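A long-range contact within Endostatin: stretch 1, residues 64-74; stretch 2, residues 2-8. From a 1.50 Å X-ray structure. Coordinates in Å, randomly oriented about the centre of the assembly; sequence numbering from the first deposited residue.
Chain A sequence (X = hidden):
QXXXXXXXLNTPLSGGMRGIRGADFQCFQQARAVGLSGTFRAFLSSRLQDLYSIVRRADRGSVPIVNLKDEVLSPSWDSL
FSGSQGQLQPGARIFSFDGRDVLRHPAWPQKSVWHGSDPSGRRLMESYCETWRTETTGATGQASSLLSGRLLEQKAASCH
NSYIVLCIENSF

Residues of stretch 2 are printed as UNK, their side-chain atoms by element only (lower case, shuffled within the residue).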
# COMPACT_ATOMS: atom_id res chain seq x y z
N PRO A 64 -15.82 -2.31 4.36
CA PRO A 64 -15.32 -1.30 3.42
C PRO A 64 -13.93 -0.76 3.74
O PRO A 64 -13.55 -0.66 4.90
CB PRO A 64 -16.39 -0.21 3.48
CG PRO A 64 -17.05 -0.40 4.79
CD PRO A 64 -17.10 -1.89 4.94
N ILE A 65 -13.19 -0.44 2.69
CA ILE A 65 -11.86 0.15 2.82
C ILE A 65 -12.06 1.65 2.65
O ILE A 65 -12.65 2.09 1.66
CB ILE A 65 -10.89 -0.35 1.72
CG1 ILE A 65 -10.84 -1.90 1.71
CG2 ILE A 65 -9.49 0.27 1.91
CD1 ILE A 65 -10.31 -2.57 2.97
N VAL A 66 -11.56 2.43 3.60
CA VAL A 66 -11.71 3.89 3.57
C VAL A 66 -10.38 4.57 3.75
O VAL A 66 -9.40 3.95 4.19
CB VAL A 66 -12.68 4.40 4.73
CG1 VAL A 66 -14.02 3.68 4.66
CG2 VAL A 66 -12.05 4.21 6.12
N ASN A 67 -10.31 5.84 3.37
CA ASN A 67 -9.08 6.59 3.57
C ASN A 67 -9.06 7.18 5.00
O ASN A 67 -9.97 6.91 5.80
CB ASN A 67 -8.87 7.65 2.47
CG ASN A 67 -9.93 8.73 2.47
OD1 ASN A 67 -10.60 8.98 3.47
ND2 ASN A 67 -10.04 9.43 1.35
N LEU A 68 -8.04 7.97 5.31
CA LEU A 68 -7.87 8.57 6.63
C LEU A 68 -9.11 9.36 7.08
O LEU A 68 -9.41 9.40 8.28
CB LEU A 68 -6.66 9.50 6.60
CG LEU A 68 -6.28 10.18 7.92
CD1 LEU A 68 -5.70 9.16 8.87
CD2 LEU A 68 -5.29 11.31 7.67
N LYS A 69 -9.77 10.01 6.13
CA LYS A 69 -10.96 10.82 6.39
C LYS A 69 -12.27 10.04 6.28
O LYS A 69 -13.35 10.63 6.21
CB LYS A 69 -10.99 12.03 5.45
CG LYS A 69 -9.83 13.01 5.69
CD LYS A 69 -9.85 14.18 4.71
CE LYS A 69 -8.96 15.32 5.20
NZ LYS A 69 -7.58 14.88 5.57
N ASP A 70 -12.17 8.71 6.30
CA ASP A 70 -13.32 7.82 6.22
C ASP A 70 -14.09 7.84 4.92
O ASP A 70 -15.25 7.43 4.88
CB ASP A 70 -14.28 7.99 7.42
CG ASP A 70 -13.69 7.52 8.73
OD1 ASP A 70 -12.66 6.83 8.74
OD2 ASP A 70 -14.26 7.82 9.79
N GLU A 71 -13.47 8.32 3.85
CA GLU A 71 -14.11 8.32 2.53
C GLU A 71 -13.94 6.92 1.97
O GLU A 71 -12.83 6.36 1.99
CB GLU A 71 -13.45 9.36 1.63
CG GLU A 71 -13.58 10.73 2.26
CD GLU A 71 -12.88 11.85 1.52
OE1 GLU A 71 -11.88 11.61 0.78
OE2 GLU A 71 -13.34 13.00 1.72
N VAL A 72 -15.04 6.33 1.53
CA VAL A 72 -15.03 4.97 1.03
C VAL A 72 -14.29 4.82 -0.27
O VAL A 72 -14.55 5.55 -1.23
CB VAL A 72 -16.46 4.40 0.91
CG1 VAL A 72 -16.42 2.92 0.51
CG2 VAL A 72 -17.20 4.60 2.22
N LEU A 73 -13.33 3.88 -0.29
CA LEU A 73 -12.50 3.61 -1.46
C LEU A 73 -12.91 2.34 -2.19
O LEU A 73 -12.85 2.27 -3.41
CB LEU A 73 -11.02 3.48 -1.05
CG LEU A 73 -10.41 4.64 -0.28
CD1 LEU A 73 -9.00 4.29 0.10
CD2 LEU A 73 -10.44 5.92 -1.07
N SER A 74 -13.31 1.33 -1.43
CA SER A 74 -13.70 0.05 -2.01
C SER A 74 -14.67 -0.63 -1.03
O SER A 74 -14.58 -0.42 0.19
CB SER A 74 -12.44 -0.81 -2.23
OG SER A 74 -12.76 -2.12 -2.66
N UNK A 2 -18.25 -1.38 10.58
CA UNK A 2 -16.79 -1.59 10.53
C UNK A 2 -16.18 -1.05 9.26
O UNK A 2 -16.83 -1.03 8.21
c UNK A 2 -16.67 -3.11 10.60
c UNK A 2 -18.97 -2.67 10.55
c UNK A 2 -17.91 -3.60 9.98
N UNK A 3 -14.95 -0.58 9.38
CA UNK A 3 -14.20 -0.06 8.24
C UNK A 3 -12.73 -0.37 8.50
O UNK A 3 -12.33 -0.58 9.64
c UNK A 3 -14.32 1.49 8.12
c UNK A 3 -13.81 2.15 9.36
c UNK A 3 -15.75 1.91 7.80
N UNK A 4 -11.93 -0.38 7.43
CA UNK A 4 -10.48 -0.58 7.52
C UNK A 4 -9.85 0.62 6.83
O UNK A 4 -10.19 0.94 5.68
c UNK A 4 -10.12 -3.37 8.77
c UNK A 4 -10.56 -3.19 7.32
c UNK A 4 -10.03 -4.31 6.44
c UNK A 4 -10.05 -1.85 6.78
N UNK A 5 -8.94 1.29 7.52
CA UNK A 5 -8.27 2.46 6.95
C UNK A 5 -7.02 2.12 6.09
O UNK A 5 -6.19 1.28 6.48
c UNK A 5 -9.04 4.03 8.78
c UNK A 5 -9.75 5.17 8.58
c UNK A 5 -10.66 4.12 10.28
n UNK A 5 -9.64 3.40 9.85
n UNK A 5 -10.74 5.20 9.53
c UNK A 5 -7.88 3.45 8.04
N UNK A 6 -6.91 2.78 4.94
CA UNK A 6 -5.76 2.62 4.04
C UNK A 6 -5.12 4.02 4.06
O UNK A 6 -5.74 4.99 3.64
c UNK A 6 -5.13 1.95 1.59
c UNK A 6 -6.22 2.24 2.63
c UNK A 6 -4.35 0.71 1.95
c UNK A 6 -5.79 1.75 0.22
N UNK A 7 -3.89 4.11 4.55
CA UNK A 7 -3.22 5.38 4.75
C UNK A 7 -1.77 5.33 4.27
O UNK A 7 -1.08 4.34 4.46
c UNK A 7 -2.69 7.12 6.53
c UNK A 7 -4.63 5.60 6.86
c UNK A 7 -3.22 5.72 6.28
N UNK A 8 -1.32 6.41 3.64
CA UNK A 8 0.05 6.44 3.14
C UNK A 8 1.09 6.92 4.18
O UNK A 8 0.79 7.76 5.06
c UNK A 8 0.11 7.35 1.91
O HOH W 1 -5.71 7.74 3.57

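Position 2 carries three side-chain carbons that close a ring onto its own backbone N, a connectivity that proline alone has among the standard residues. Its carbonyl O lies 3.4 Å from CD of Pro-64, and its side chain comes no closer than 5.4 Å to stretch 1. The residue is Pro-2.

Position 3 has three carbons, one bonded to CA and carrying the other two. Branching at CB with no heteroatom identifies valine, Val-3. Its CG1 sits 4.0 Å from CG of Pro-64 and also 4.0 Å from CG1 of Val-66, so one methyl touches both neighbours. Val-3 CA approaches Pro-64 O at 3.5 Å, a CA-H...O contact with an angle of 134° at the hydrogen.

At position 4 the side chain is four carbons forked at the second, the pattern of leucine. Its CB is 3.9 Å from CD1 of Ile-65, and the two side chains share a face of the sheet. Leu-4 uses both backbone polar groups: its N donates to Pro-64 O at 3.0 Å (157°), and its O accepts from Val-66 N at 2.9 Å (170°).

Position 5 shows one carbon leading to a five-membered ring of three carbons and two nitrogens, an imidazole, hence His-5. NE2 donates to OD1 of Asp-70 at 2.6 Å; the 142° angle shows that this short bond is somewhat bent. Asp-70 OD1 and Asn-67 O both lie at the ring edge, the latter 3.3 Å from CD2. Over one face, CG2 of Val-66 stands 3.9 Å from the ring centroid and 29° off the normal, a CH-pi contact. ND1 is hydrogen-bonded elsewhere in the structure.

Position 6 again has four carbons forked at the second: Leu-6. Its CB lies 3.9 Å from CG2 of Ile-65, and its CD2 is 4.1 Å from CD1 of Leu-73. Leu-6 N donates to Val-66 O at 2.9 Å (157°).

Position 7 repeats the single carbon bearing two others, so it is Val-7; its CG2 meets CD1 of Leu-68 at 4.2 Å. Position 8 has one side-chain carbon, which defines Ala-8, and it makes no contact with stretch 1.

The contact is a short parallel pairing in which Ile-65 faces Leu-4 and Val-66 faces His-5, each with CA atoms 5.0 Å apart. Three backbone hydrogen bonds hold this register. Beyond them the direct ladder gives way to a water: it donates to Leu-6 O at 2.8 Å and accepts from Leu-68 N at 2.9 Å, bridging two atoms that are 4.1 Å apart. Here stretch 1 enters a type I turn from Asn-67 to Asp-70, in which Asp-70 N donates to Asn-67 O at 2.9 Å. The turn places the aspartate carboxylate within reach of the imidazole, adding a side-chain anchor to the backbone pairing. Together the two stretches bury 554 Å², summed over both sides.

Stretch 2 (2-8) PVLHLVA
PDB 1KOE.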